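Local coordinates for protein extracellular ligand-binding receptor (Sphaerobacter thermophilus, PDB 4ZPJ) that probably binds a small-molecule ligand outside the membrane and delivers it to an ABC transporter, as substrate-binding proteins of the leucine-binding family do, at residues V136-L140 with A162-L168; A210-R215 with D419-F423; R346-A351 with A368-F374. One frame throughout, in Å; residues are numbered along the deposited sequence.

Contact 1: residues V136-L140 with A162-L168. With ZN (zinc ion), chain M.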
ATOM      1  N   VAL A 136     -13.563 -11.319  -7.217  1.00 45.59           N
ATOM      2  CA  VAL A 136     -13.716 -10.946  -8.675  1.00 46.01           C
ATOM      3  C   VAL A 136     -12.595 -11.477  -9.624  1.00 46.47           C
ATOM      4  O   VAL A 136     -12.658 -11.363 -10.873  1.00 46.71           O
ATOM      5  CB  VAL A 136     -13.844  -9.419  -8.822  1.00 47.94           C
ATOM      6  CG1 VAL A 136     -15.014  -8.904  -8.047  1.00 47.29           C
ATOM      7  CG2 VAL A 136     -12.554  -8.689  -8.368  1.00 46.44           C
ATOM      8  N   ARG A 137     -11.577 -12.089  -9.037  1.00 47.78           N
ATOM      9  CA  ARG A 137     -10.388 -12.534  -9.801  1.00 45.90           C
ATOM     10  C   ARG A 137     -10.739 -13.375 -10.999  1.00 46.16           C
ATOM     11  O   ARG A 137     -10.331 -13.056 -12.141  1.00 45.96           O
ATOM     12  CB  ARG A 137      -9.438 -13.315  -8.888  1.00 44.93           C
ATOM     13  CG  ARG A 137      -8.129 -13.724  -9.556  1.00 44.50           C
ATOM     14  CD  ARG A 137      -8.212 -15.177  -9.956  1.00 47.35           C
ATOM     15  NE  ARG A 137      -7.016 -15.585 -10.656  1.00 48.50           N
ATOM     16  CZ  ARG A 137      -6.985 -16.457 -11.663  1.00 49.96           C
ATOM     17  NH1 ARG A 137      -5.810 -16.737 -12.238  1.00 49.66           N
ATOM     18  NH2 ARG A 137      -8.102 -17.039 -12.092  1.00 46.83           N
ATOM     19  N   ASP A 138     -11.467 -14.459 -10.749  1.00 46.67           N
ATOM     20  CA  ASP A 138     -11.926 -15.351 -11.812  1.00 48.41           C
ATOM     21  C   ASP A 138     -12.740 -14.612 -12.880  1.00 48.04           C
ATOM     22  O   ASP A 138     -12.560 -14.869 -14.067  1.00 50.68           O
ATOM     23  CB  ASP A 138     -12.671 -16.587 -11.237  1.00 52.45           C
ATOM     24  CG  ASP A 138     -11.694 -17.693 -10.752  1.00 56.80           C
ATOM     25  OD1 ASP A 138     -10.475 -17.465 -10.796  1.00 59.92           O
ATOM     26  OD2 ASP A 138     -12.095 -18.798 -10.326  1.00 60.40           O
ATOM     27  N   ILE A 139     -13.579 -13.655 -12.490  1.00 47.47           N
ATOM     28  CA  ILE A 139     -14.343 -12.871 -13.484  1.00 47.49           C
ATOM     29  C   ILE A 139     -13.408 -12.057 -14.372  1.00 46.82           C
ATOM     30  O   ILE A 139     -13.510 -12.052 -15.583  1.00 47.78           O
ATOM     31  CB  ILE A 139     -15.384 -11.951 -12.799  1.00 47.05           C
ATOM     32  CG1 ILE A 139     -16.587 -12.794 -12.274  1.00 50.43           C
ATOM     33  CG2 ILE A 139     -15.904 -10.901 -13.755  1.00 45.70           C
ATOM     34  CD1 ILE A 139     -17.235 -12.233 -11.026  1.00 48.58           C
ATOM     35  N   LEU A 140     -12.473 -11.363 -13.760  1.00 47.67           N
ATOM     36  CA  LEU A 140     -11.560 -10.568 -14.538  1.00 46.28           C
ATOM     37  C   LEU A 140     -10.761 -11.439 -15.497  1.00 46.80           C
ATOM     38  O   LEU A 140     -10.633 -11.101 -16.671  1.00 46.87           O
ATOM     39  CB  LEU A 140     -10.660  -9.779 -13.626  1.00 45.27           C
ATOM     40  CG  LEU A 140     -11.349  -8.745 -12.723  1.00 44.67           C
ATOM     41  CD1 LEU A 140     -10.300  -8.190 -11.786  1.00 44.22           C
ATOM     42  CD2 LEU A 140     -11.967  -7.621 -13.530  1.00 44.64           C
ATOM     43  N   ALA A 162      -1.035 -19.982  -8.999  1.00 48.10           N
ATOM     44  CA  ALA A 162      -2.403 -20.324  -9.486  1.00 51.28           C
ATOM     45  C   ALA A 162      -3.396 -19.160  -9.493  1.00 51.24           C
ATOM     46  O   ALA A 162      -4.384 -19.240 -10.203  1.00 57.92           O
ATOM     47  CB  ALA A 162      -2.995 -21.492  -8.712  1.00 50.79           C
HETATM   48  N   MSE A 163      -3.139 -18.107  -8.707  1.00 50.59           N
HETATM   49  CA  MSE A 163      -4.041 -16.956  -8.621  0.60 50.21           C
HETATM   50  C   MSE A 163      -3.627 -15.886  -9.563  1.00 49.60           C
HETATM   51  O   MSE A 163      -4.449 -15.064  -9.958  1.00 50.55           O
HETATM   52  CB  MSE A 163      -4.000 -16.304  -7.250  0.60 53.59           C
HETATM   53  CG  MSE A 163      -4.710 -17.161  -6.229  0.60 60.79           C
HETATM   54 SE   MSE A 163      -6.631 -16.839  -6.496  0.39 69.89          SE
HETATM   55  CE  MSE A 163      -6.770 -15.377  -5.175  0.60 68.34           C
ATOM     56  N   ARG A 164      -2.341 -15.869  -9.925  1.00 44.81           N
ATOM     57  CA  ARG A 164      -1.834 -14.843 -10.773  1.00 45.37           C
ATOM     58  C   ARG A 164      -2.307 -15.065 -12.160  1.00 45.05           C
ATOM     59  O   ARG A 164      -2.876 -16.111 -12.484  1.00 49.27           O
ATOM     60  CB  ARG A 164      -0.262 -14.704 -10.713  1.00 43.26           C
ATOM     61  CG  ARG A 164       0.521 -15.742 -11.440  1.00 43.86           C
ATOM     62  CD  ARG A 164       2.016 -15.382 -11.452  1.00 44.58           C
ATOM     63  NE  ARG A 164       2.683 -15.347 -10.145  1.00 44.66           N
ATOM     64  CZ  ARG A 164       3.722 -16.112  -9.789  1.00 45.61           C
ATOM     65  NH1 ARG A 164       4.225 -17.013 -10.608  1.00 44.94           N
ATOM     66  NH2 ARG A 164       4.293 -15.957  -8.591  1.00 46.67           N
ATOM     67  N   SER A 165      -2.086 -14.054 -12.988  1.00 44.74           N
ATOM     68  CA  SER A 165      -2.506 -14.112 -14.385  1.00 47.57           C
ATOM     69  C   SER A 165      -1.851 -12.966 -15.132  1.00 43.28           C
ATOM     70  O   SER A 165      -1.615 -11.917 -14.550  1.00 44.12           O
ATOM     71  CB  SER A 165      -4.077 -13.977 -14.413  1.00 48.16           C
ATOM     72  OG  SER A 165      -4.558 -13.516 -15.651  1.00 45.94           O
ATOM     73  N   PRO A 166      -1.600 -13.124 -16.433  1.00 45.27           N
ATOM     74  CA  PRO A 166      -1.062 -11.992 -17.234  1.00 43.39           C
ATOM     75  C   PRO A 166      -2.013 -10.793 -17.323  1.00 44.58           C
ATOM     76  O   PRO A 166      -1.576  -9.697 -17.620  1.00 45.10           O
ATOM     77  CB  PRO A 166      -0.845 -12.564 -18.606  1.00 44.97           C
ATOM     78  CG  PRO A 166      -1.326 -13.982 -18.591  1.00 48.01           C
ATOM     79  CD  PRO A 166      -1.788 -14.354 -17.202  1.00 46.59           C
ATOM     80  N   TYR A 167      -3.296 -10.991 -17.049  1.00 42.62           N
ATOM     81  CA  TYR A 167      -4.216  -9.869 -17.009  1.00 43.56           C
ATOM     82  C   TYR A 167      -4.154  -9.060 -15.698  1.00 41.80           C
ATOM     83  O   TYR A 167      -4.620  -7.939 -15.683  1.00 41.56           O
ATOM     84  CB  TYR A 167      -5.655 -10.339 -17.316  1.00 45.04           C
ATOM     85  CG  TYR A 167      -5.754 -10.909 -18.694  1.00 46.23           C
ATOM     86  CD1 TYR A 167      -5.813 -10.080 -19.796  1.00 49.58           C
ATOM     87  CD2 TYR A 167      -5.797 -12.272 -18.906  1.00 48.15           C
ATOM     88  CE1 TYR A 167      -5.864 -10.606 -21.084  1.00 53.19           C
ATOM     89  CE2 TYR A 167      -5.860 -12.803 -20.187  1.00 50.12           C
ATOM     90  CZ  TYR A 167      -5.874 -11.964 -21.265  1.00 53.17           C
ATOM     91  OH  TYR A 167      -5.943 -12.474 -22.547  1.00 65.68           O
ATOM     92  N   LEU A 168      -3.529  -9.582 -14.631  1.00 43.27           N
ATOM     93  CA  LEU A 168      -3.488  -8.905 -13.323  1.00 40.79           C
ATOM     94  C   LEU A 168      -2.131  -8.283 -13.002  1.00 37.22           C
ATOM     95  O   LEU A 168      -1.122  -8.953 -13.052  1.00 37.33           O
ATOM     96  CB  LEU A 168      -3.831  -9.877 -12.193  1.00 44.31           C
ATOM     97  CG  LEU A 168      -5.135 -10.654 -12.424  1.00 49.84           C
ATOM     98  CD1 LEU A 168      -5.368 -11.695 -11.327  1.00 51.14           C
ATOM     99  CD2 LEU A 168      -6.302  -9.707 -12.534  1.00 48.14           C
TER
HETATM  100 ZN    ZN M 512     -10.816 -19.434  -8.660  1.00 93.98          ZN
HETATM  101  O   HOH W   1     -12.096 -21.210  -9.034  1.00 57.06           O
HETATM  102  O   HOH W   2      -9.874 -17.495  -7.334  1.00 61.38           O
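Arg137, on helix 130-142, spends much of its hydrogen-bonding capacity on a loop that has carbonyls to offer. Its NE donates to Met163 O at 2.7 Å, while NH1 reaches Arg164 O at 3.0 Å and, weakly, Met163 O at 3.1 Å; the long, flat guanidinium suits two carbonyls lying near its plane. The remaining nitrogen, NH2, forms a salt bridge with Asp138 OD1 at 2.7 Å, and the other oxygen of that carboxylate, OD2, binds the zinc at 2.2 Å beside two waters. The loop also satisfies itself: Ser165 OG accepts from Tyr167 N at 3.2 Å, an ST turn inside the type I turn Ser165-Leu168. Arg164, whose CA-to-CB bond points away from the helix, has its NE hydrogen-bonded to Thr158 O. Beneath the polar layer, Arg137 CG lies 3.9 Å from Leu168 CD1, and Leu140 CD1 meets Leu168 CD2 at 4.3 Å. Helix 130-142 is the connection of a beta-alpha-beta crossover between strands 123-126 and 147-149, here tied to the loop entering edge strand 168-170.

Contact 2: residues A210-R215 with D419-F423. With ZN (zinc ion), chain C.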
ATOM      1  N   ALA A 210       3.988 -12.591   8.913  1.00 38.66           N
ATOM      2  CA  ALA A 210       4.741 -13.618   8.204  1.00 39.33           C
ATOM      3  C   ALA A 210       5.827 -13.039   7.344  1.00 39.12           C
ATOM      4  O   ALA A 210       6.883 -13.637   7.211  1.00 42.68           O
ATOM      5  CB  ALA A 210       3.799 -14.466   7.360  1.00 40.49           C
ATOM      6  N   ALA A 211       5.601 -11.856   6.782  1.00 38.68           N
ATOM      7  CA  ALA A 211       6.565 -11.263   5.890  1.00 38.66           C
ATOM      8  C   ALA A 211       7.700 -10.706   6.733  1.00 39.41           C
ATOM      9  O   ALA A 211       8.863 -10.830   6.375  1.00 42.49           O
ATOM     10  CB  ALA A 211       5.908 -10.198   5.025  1.00 37.65           C
ATOM     11  N   PHE A 212       7.353 -10.138   7.887  1.00 39.69           N
ATOM     12  CA  PHE A 212       8.351  -9.612   8.785  1.00 39.38           C
ATOM     13  C   PHE A 212       9.237 -10.715   9.349  1.00 40.41           C
ATOM     14  O   PHE A 212      10.441 -10.582   9.370  1.00 37.96           O
ATOM     15  CB  PHE A 212       7.730  -8.825   9.926  1.00 39.50           C
ATOM     16  CG  PHE A 212       8.715  -7.939  10.634  1.00 40.69           C
ATOM     17  CD1 PHE A 212       9.547  -8.446  11.631  1.00 40.03           C
ATOM     18  CD2 PHE A 212       8.856  -6.598  10.263  1.00 40.54           C
ATOM     19  CE1 PHE A 212      10.464  -7.645  12.274  1.00 39.90           C
ATOM     20  CE2 PHE A 212       9.753  -5.779  10.929  1.00 40.58           C
ATOM     21  CZ  PHE A 212      10.565  -6.306  11.928  1.00 41.81           C
ATOM     22  N   ARG A 213       8.603 -11.762   9.858  1.00 43.96           N
ATOM     23  CA  ARG A 213       9.283 -12.949  10.368  1.00 47.14           C
ATOM     24  C   ARG A 213      10.280 -13.513   9.360  1.00 46.98           C
ATOM     25  O   ARG A 213      11.435 -13.839   9.690  1.00 44.79           O
ATOM     26  CB  ARG A 213       8.246 -14.037  10.644  1.00 47.00           C
ATOM     27  CG  ARG A 213       8.832 -15.396  10.955  1.00 49.06           C
ATOM     28  CD  ARG A 213       7.775 -16.496  11.079  1.00 50.30           C
ATOM     29  NE  ARG A 213       6.946 -16.373  12.279  1.00 49.38           N
ATOM     30  CZ  ARG A 213       7.287 -16.794  13.498  1.00 51.98           C
ATOM     31  NH1 ARG A 213       6.439 -16.638  14.515  1.00 49.77           N
ATOM     32  NH2 ARG A 213       8.465 -17.372  13.713  1.00 53.51           N
ATOM     33  N   SER A 214       9.793 -13.689   8.146  1.00 44.72           N
ATOM     34  CA  SER A 214      10.580 -14.295   7.081  1.00 45.42           C
ATOM     35  C   SER A 214      11.881 -13.540   6.848  1.00 42.08           C
ATOM     36  O   SER A 214      12.938 -14.144   6.876  1.00 45.77           O
ATOM     37  CB  SER A 214       9.750 -14.339   5.802  1.00 46.61           C
ATOM     38  OG  SER A 214      10.538 -14.735   4.712  1.00 49.51           O
ATOM     39  N   ARG A 215      11.826 -12.227   6.683  1.00 39.89           N
ATOM     40  CA  ARG A 215      13.058 -11.454   6.527  1.00 38.72           C
ATOM     41  C   ARG A 215      13.898 -11.421   7.767  1.00 39.29           C
ATOM     42  O   ARG A 215      15.128 -11.370   7.679  1.00 36.86           O
ATOM     43  CB  ARG A 215      12.802  -9.983   6.192  1.00 40.10           C
ATOM     44  CG  ARG A 215      12.126  -9.670   4.891  1.00 41.24           C
ATOM     45  CD  ARG A 215      12.920 -10.075   3.680  1.00 44.01           C
ATOM     46  NE  ARG A 215      14.201  -9.407   3.571  1.00 43.24           N
ATOM     47  CZ  ARG A 215      14.990  -9.529   2.507  1.00 43.24           C
ATOM     48  NH1 ARG A 215      14.609 -10.288   1.496  1.00 41.11           N
ATOM     49  NH2 ARG A 215      16.173  -8.906   2.461  1.00 43.78           N
ATOM     50  N   ASP A 419      11.111  -6.409  -4.512  1.00 31.10           N
ATOM     51  CA  ASP A 419       9.970  -7.048  -5.140  1.00 32.70           C
ATOM     52  C   ASP A 419       9.049  -7.763  -4.157  1.00 34.51           C
ATOM     53  O   ASP A 419       9.349  -7.833  -2.955  1.00 36.66           O
ATOM     54  CB  ASP A 419      10.392  -7.987  -6.257  1.00 34.04           C
ATOM     55  CG  ASP A 419      11.253  -9.139  -5.803  1.00 35.09           C
ATOM     56  OD1 ASP A 419      11.019  -9.776  -4.748  1.00 36.62           O
ATOM     57  OD2 ASP A 419      12.187  -9.436  -6.578  1.00 36.11           O
ATOM     58  N   ASP A 420       7.947  -8.290  -4.670  1.00 33.26           N
ATOM     59  CA  ASP A 420       6.938  -8.909  -3.816  1.00 35.84           C
ATOM     60  C   ASP A 420       7.179 -10.418  -3.596  1.00 37.81           C
ATOM     61  O   ASP A 420       6.313 -11.146  -3.162  1.00 42.32           O
ATOM     62  CB  ASP A 420       5.510  -8.614  -4.340  1.00 36.78           C
ATOM     63  CG  ASP A 420       5.262  -9.151  -5.734  1.00 38.21           C
ATOM     64  OD1 ASP A 420       6.234  -9.482  -6.446  1.00 37.87           O
ATOM     65  OD2 ASP A 420       4.080  -9.200  -6.146  1.00 39.19           O
ATOM     66  N   LEU A 421       8.382 -10.889  -3.853  1.00 37.85           N
ATOM     67  CA  LEU A 421       8.629 -12.295  -3.769  1.00 40.78           C
ATOM     68  C   LEU A 421       9.720 -12.589  -2.784  1.00 42.87           C
ATOM     69  O   LEU A 421      10.069 -13.725  -2.637  1.00 45.94           O
ATOM     70  CB  LEU A 421       9.077 -12.808  -5.120  1.00 41.24           C
ATOM     71  CG  LEU A 421       8.107 -12.745  -6.291  1.00 40.99           C
ATOM     72  CD1 LEU A 421       8.873 -13.068  -7.575  1.00 42.89           C
ATOM     73  CD2 LEU A 421       7.019 -13.759  -6.049  1.00 43.10           C
ATOM     74  N   SER A 422      10.272 -11.588  -2.112  1.00 45.24           N
ATOM     75  CA  SER A 422      11.591 -11.772  -1.464  1.00 51.05           C
ATOM     76  C   SER A 422      11.407 -11.940   0.070  1.00 51.31           C
ATOM     77  O   SER A 422      12.220 -11.479   0.864  1.00 51.39           O
ATOM     78  CB  SER A 422      12.508 -10.592  -1.843  1.00 55.29           C
ATOM     79  OG  SER A 422      11.800  -9.329  -1.715  1.00 60.20           O
ATOM     80  N   PHE A 423      10.317 -12.605   0.452  1.00 51.25           N
ATOM     81  CA  PHE A 423       9.872 -12.716   1.839  1.00 52.47           C
ATOM     82  C   PHE A 423       8.731 -13.732   1.903  1.00 58.38           C
ATOM     83  O   PHE A 423       8.260 -14.210   0.845  1.00 54.06           O
ATOM     84  CB  PHE A 423       9.463 -11.351   2.455  1.00 50.71           C
ATOM     85  CG  PHE A 423       8.334 -10.638   1.736  1.00 46.33           C
ATOM     86  CD1 PHE A 423       7.017 -10.954   1.999  1.00 42.24           C
ATOM     87  CD2 PHE A 423       8.601  -9.661   0.796  1.00 45.14           C
ATOM     88  CE1 PHE A 423       5.975 -10.345   1.324  1.00 39.38           C
ATOM     89  CE2 PHE A 423       7.561  -9.012   0.134  1.00 43.74           C
ATOM     90  CZ  PHE A 423       6.233  -9.375   0.410  1.00 40.73           C
ATOM     91  OXT PHE A 423       8.296 -14.101   3.000  1.00 63.08           O
TER
HETATM   92 ZN    ZN C 502      13.755 -10.797  -6.159  1.00 42.52          ZN
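Helix 203-218 meets the very end of the chain here, beginning at Ala211, where the CA atoms of Ala211 and Phe423 are 5.4 Å apart. A methyl group is small enough to let the aromatic side chain come close: Ala211 CB lies 3.3 Å from Phe423 CD1. Phe212 points away from the tail and into the domain, where its ring stacks on that of Phe254, so an aromatic serves the buried side of the helix. Arg213 also stays out of reach of the tail and forms salt bridges with Glu217 and Glu226. One turn on from Ala210, Ser214 faces the tail, and its short hydroxyl side chain is well placed to donate from OG to Phe423 OXT at 2.9 Å, binding one oxygen of the terminal carboxylate. The other oxygen is taken by Arg159. Arg215 starts out sideways, but its folded side chain brings NH1 to Ser422 O at 2.7 Å, while CD lies 3.9 Å from Phe423 CB and NE pairs with Asp184.

The tail is itself shaped by Asp419. Its OD1 accepts from Leu421 N at 3.0 Å, making an Asx turn, and from Ser422 OG at 3.2 Å, while its OD2 binds a zinc ion at 2.1 Å. Asp420 holds Thr158 and Ser387. The C-terminal residues thus run between the two lobes of a type I periplasmic binding protein fold, joining a helix that flanks the parallel sheet of one lobe to the region of helix 156-159 in the other.

Contact 3: residues R346-A351 with A368-F374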
ATOM      1  N   ARG A 346      -0.234   6.598 -13.535  1.00 36.64           N
ATOM      2  CA  ARG A 346       0.984   6.809 -14.316  1.00 40.08           C
ATOM      3  C   ARG A 346       1.285   5.581 -15.156  1.00 38.39           C
ATOM      4  O   ARG A 346       1.643   5.674 -16.312  1.00 37.16           O
ATOM      5  CB  ARG A 346       2.217   7.048 -13.431  1.00 42.50           C
ATOM      6  CG  ARG A 346       2.597   8.459 -13.128  1.00 49.07           C
ATOM      7  CD  ARG A 346       2.858   9.361 -14.342  1.00 56.64           C
ATOM      8  NE  ARG A 346       4.083   9.100 -15.079  1.00 54.53           N
ATOM      9  CZ  ARG A 346       5.298   9.422 -14.651  1.00 56.39           C
ATOM     10  NH1 ARG A 346       5.492   9.994 -13.473  1.00 57.44           N
ATOM     11  NH2 ARG A 346       6.331   9.160 -15.414  1.00 56.53           N
ATOM     12  N   VAL A 347       1.141   4.417 -14.557  1.00 35.23           N
ATOM     13  CA  VAL A 347       1.266   3.177 -15.295  1.00 34.80           C
ATOM     14  C   VAL A 347       0.317   3.205 -16.507  1.00 36.81           C
ATOM     15  O   VAL A 347       0.716   2.877 -17.626  1.00 35.33           O
ATOM     16  CB  VAL A 347       0.895   1.989 -14.400  1.00 35.26           C
ATOM     17  CG1 VAL A 347       0.608   0.763 -15.227  1.00 35.74           C
ATOM     18  CG2 VAL A 347       1.997   1.724 -13.371  1.00 33.93           C
ATOM     19  N   ILE A 348      -0.935   3.620 -16.287  1.00 35.98           N
ATOM     20  CA  ILE A 348      -1.934   3.527 -17.326  1.00 35.58           C
ATOM     21  C   ILE A 348      -1.530   4.492 -18.373  1.00 35.31           C
ATOM     22  O   ILE A 348      -1.506   4.160 -19.541  1.00 34.90           O
ATOM     23  CB  ILE A 348      -3.320   3.886 -16.790  1.00 37.54           C
ATOM     24  CG1 ILE A 348      -3.840   2.712 -15.977  1.00 38.28           C
ATOM     25  CG2 ILE A 348      -4.254   4.182 -17.921  1.00 38.52           C
ATOM     26  CD1 ILE A 348      -4.999   3.048 -15.112  1.00 37.54           C
ATOM     27  N   ALA A 349      -1.135   5.684 -17.939  1.00 37.45           N
ATOM     28  CA  ALA A 349      -0.724   6.753 -18.851  1.00 39.06           C
ATOM     29  C   ALA A 349       0.499   6.382 -19.677  1.00 40.54           C
ATOM     30  O   ALA A 349       0.547   6.690 -20.852  1.00 44.61           O
ATOM     31  CB  ALA A 349      -0.481   8.050 -18.089  1.00 40.15           C
ATOM     32  N   GLU A 350       1.471   5.713 -19.069  1.00 40.55           N
ATOM     33  CA  GLU A 350       2.667   5.312 -19.781  1.00 42.46           C
ATOM     34  C   GLU A 350       2.334   4.202 -20.756  1.00 41.70           C
ATOM     35  O   GLU A 350       2.848   4.182 -21.879  1.00 38.04           O
ATOM     36  CB  GLU A 350       3.742   4.824 -18.812  1.00 43.49           C
ATOM     37  CG  GLU A 350       4.177   5.903 -17.858  1.00 48.82           C
ATOM     38  CD  GLU A 350       5.335   6.761 -18.370  1.00 54.06           C
ATOM     39  OE1 GLU A 350       6.237   6.241 -19.049  1.00 63.50           O
ATOM     40  OE2 GLU A 350       5.361   7.962 -18.062  1.00 59.09           O
ATOM     41  N   ALA A 351       1.462   3.273 -20.344  1.00 40.42           N
ATOM     42  CA  ALA A 351       1.140   2.169 -21.248  1.00 41.84           C
ATOM     43  C   ALA A 351       0.350   2.698 -22.445  1.00 44.04           C
ATOM     44  O   ALA A 351       0.639   2.347 -23.590  1.00 45.62           O
ATOM     45  CB  ALA A 351       0.381   1.065 -20.558  1.00 40.87           C
ATOM     46  N   ALA A 368       2.750  -3.592 -23.233  1.00 44.53           N
ATOM     47  CA  ALA A 368       3.167  -2.229 -22.808  1.00 43.98           C
ATOM     48  C   ALA A 368       3.123  -2.079 -21.244  1.00 41.07           C
ATOM     49  O   ALA A 368       4.073  -1.565 -20.619  1.00 39.21           O
ATOM     50  CB  ALA A 368       2.384  -1.119 -23.520  1.00 43.00           C
ATOM     51  N   LEU A 369       2.076  -2.574 -20.618  1.00 39.75           N
ATOM     52  CA  LEU A 369       2.013  -2.560 -19.135  1.00 39.19           C
ATOM     53  C   LEU A 369       3.190  -3.303 -18.523  1.00 42.07           C
ATOM     54  O   LEU A 369       3.820  -2.770 -17.606  1.00 42.42           O
ATOM     55  CB  LEU A 369       0.741  -3.163 -18.618  1.00 38.19           C
ATOM     56  CG  LEU A 369      -0.456  -2.308 -18.912  1.00 39.66           C
ATOM     57  CD1 LEU A 369      -1.702  -3.182 -18.936  1.00 42.56           C
ATOM     58  CD2 LEU A 369      -0.610  -1.184 -17.886  1.00 40.23           C
ATOM     59  N   LYS A 370       3.515  -4.494 -19.039  1.00 42.23           N
ATOM     60  CA  LYS A 370       4.666  -5.228 -18.511  1.00 44.33           C
ATOM     61  C   LYS A 370       5.982  -4.417 -18.541  1.00 43.56           C
ATOM     62  O   LYS A 370       6.859  -4.588 -17.659  1.00 40.85           O
ATOM     63  CB  LYS A 370       4.919  -6.553 -19.252  1.00 44.56           C
ATOM     64  CG  LYS A 370       3.960  -7.656 -18.905  1.00 49.82           C
ATOM     65  CD  LYS A 370       4.507  -9.057 -19.229  1.00 50.77           C
ATOM     66  CE  LYS A 370       5.226  -9.578 -18.001  1.00 55.22           C
ATOM     67  NZ  LYS A 370       6.140 -10.693 -18.332  1.00 62.21           N
ATOM     68  N   ALA A 371       6.130  -3.588 -19.575  1.00 41.00           N
ATOM     69  CA  ALA A 371       7.357  -2.805 -19.798  1.00 39.06           C
ATOM     70  C   ALA A 371       7.349  -1.426 -19.137  1.00 37.99           C
ATOM     71  O   ALA A 371       8.312  -0.685 -19.223  1.00 42.15           O
ATOM     72  CB  ALA A 371       7.588  -2.650 -21.317  1.00 39.93           C
ATOM     73  N   VAL A 372       6.298  -1.062 -18.431  1.00 38.35           N
ATOM     74  CA  VAL A 372       6.256   0.274 -17.880  1.00 39.49           C
ATOM     75  C   VAL A 372       7.367   0.448 -16.847  1.00 40.01           C
ATOM     76  O   VAL A 372       7.519  -0.396 -15.953  1.00 40.18           O
ATOM     77  CB  VAL A 372       4.885   0.587 -17.256  1.00 41.73           C
ATOM     78  CG1 VAL A 372       4.958   1.798 -16.353  1.00 41.85           C
ATOM     79  CG2 VAL A 372       3.885   0.851 -18.360  1.00 43.73           C
ATOM     80  N   GLU A 373       8.067   1.575 -16.939  1.00 38.50           N
ATOM     81  CA  GLU A 373       9.076   1.964 -16.009  1.00 42.27           C
ATOM     82  C   GLU A 373       9.240   3.495 -15.904  1.00 39.79           C
ATOM     83  O   GLU A 373       9.380   4.170 -16.897  1.00 39.34           O
ATOM     84  CB  GLU A 373      10.417   1.336 -16.451  1.00 46.51           C
ATOM     85  CG  GLU A 373      11.273   0.995 -15.240  1.00 57.82           C
ATOM     86  CD  GLU A 373      12.746   0.779 -15.562  1.00 61.54           C
ATOM     87  OE1 GLU A 373      12.927  -0.025 -16.507  1.00 62.86           O
ATOM     88  OE2 GLU A 373      13.653   1.400 -14.881  1.00 59.08           O
ATOM     89  N   PHE A 374       9.323   4.041 -14.696  1.00 37.29           N
ATOM     90  CA  PHE A 374       9.526   5.476 -14.568  1.00 37.62           C
ATOM     91  C   PHE A 374      10.051   5.724 -13.165  1.00 39.22           C
ATOM     92  O   PHE A 374      10.007   4.825 -12.304  1.00 38.52           O
ATOM     93  CB  PHE A 374       8.196   6.245 -14.799  1.00 36.84           C
ATOM     94  CG  PHE A 374       7.068   5.737 -13.943  1.00 35.12           C
ATOM     95  CD1 PHE A 374       6.821   6.303 -12.727  1.00 34.76           C
ATOM     96  CD2 PHE A 374       6.256   4.704 -14.379  1.00 37.29           C
ATOM     97  CE1 PHE A 374       5.785   5.861 -11.923  1.00 36.23           C
ATOM     98  CE2 PHE A 374       5.222   4.221 -13.585  1.00 37.19           C
ATOM     99  CZ  PHE A 374       4.982   4.804 -12.351  1.00 36.62           C
TER
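This is hydrophobic packing, with an arginine-aromatic contact at one end, between helix 336-354 and the chain where helix 362-371 gives way to strand 373-376. It belongs to the lobe of the type I periplasmic binding protein fold that carries the six-stranded sheet, on which Ile348 and Leu369 also rest through Ile148. Small residues bring the backbones together: the CA atoms of Ala351 and Ala368 are 5.1 Å apart. Leu369 fills the space beside them, CD2 lying 3.6 Å from Ala351 CB and 3.5 Å from Val347 CG1. Val372, at the corner, turns its branched side chain inward, with CG2 4.1 Å from Ala351 CB. Val347 CG2 then meets the edge of the Phe374 ring, 4.1 Å from CE2. Arg346, held by a salt bridge from NH2 to Glu350 OE2 at 3.1 Å, touches that ring twice: CB makes an off-centre CH-pi contact, 4.2 Å from the Phe374 ring centroid, and CZ an off-centre cation-pi contact at 4.5 Å.

From the N terminus, contact 1 comes first, closing a loop of 21 intervening residues and tying helix 130-142 to the loop before strand 168-170. The chain then enters the other lobe, where contact 2 opens on helix 203-218; it closes only at the C terminus, after 203 intervening residues. Contact 3 is nested inside that long loop and closes a local one of 16 residues, tying helix 336-354 to the junction of helix 362-371 and strand 373-376; contact 1 stands in series with both. Contacts 1 and 3 share the lobe of the six-stranded sheet, centres about 19 Å apart. Contact 2, centred about 22 Å from contact 1 and about 26 Å from contact 3, ties the tail to the second lobe.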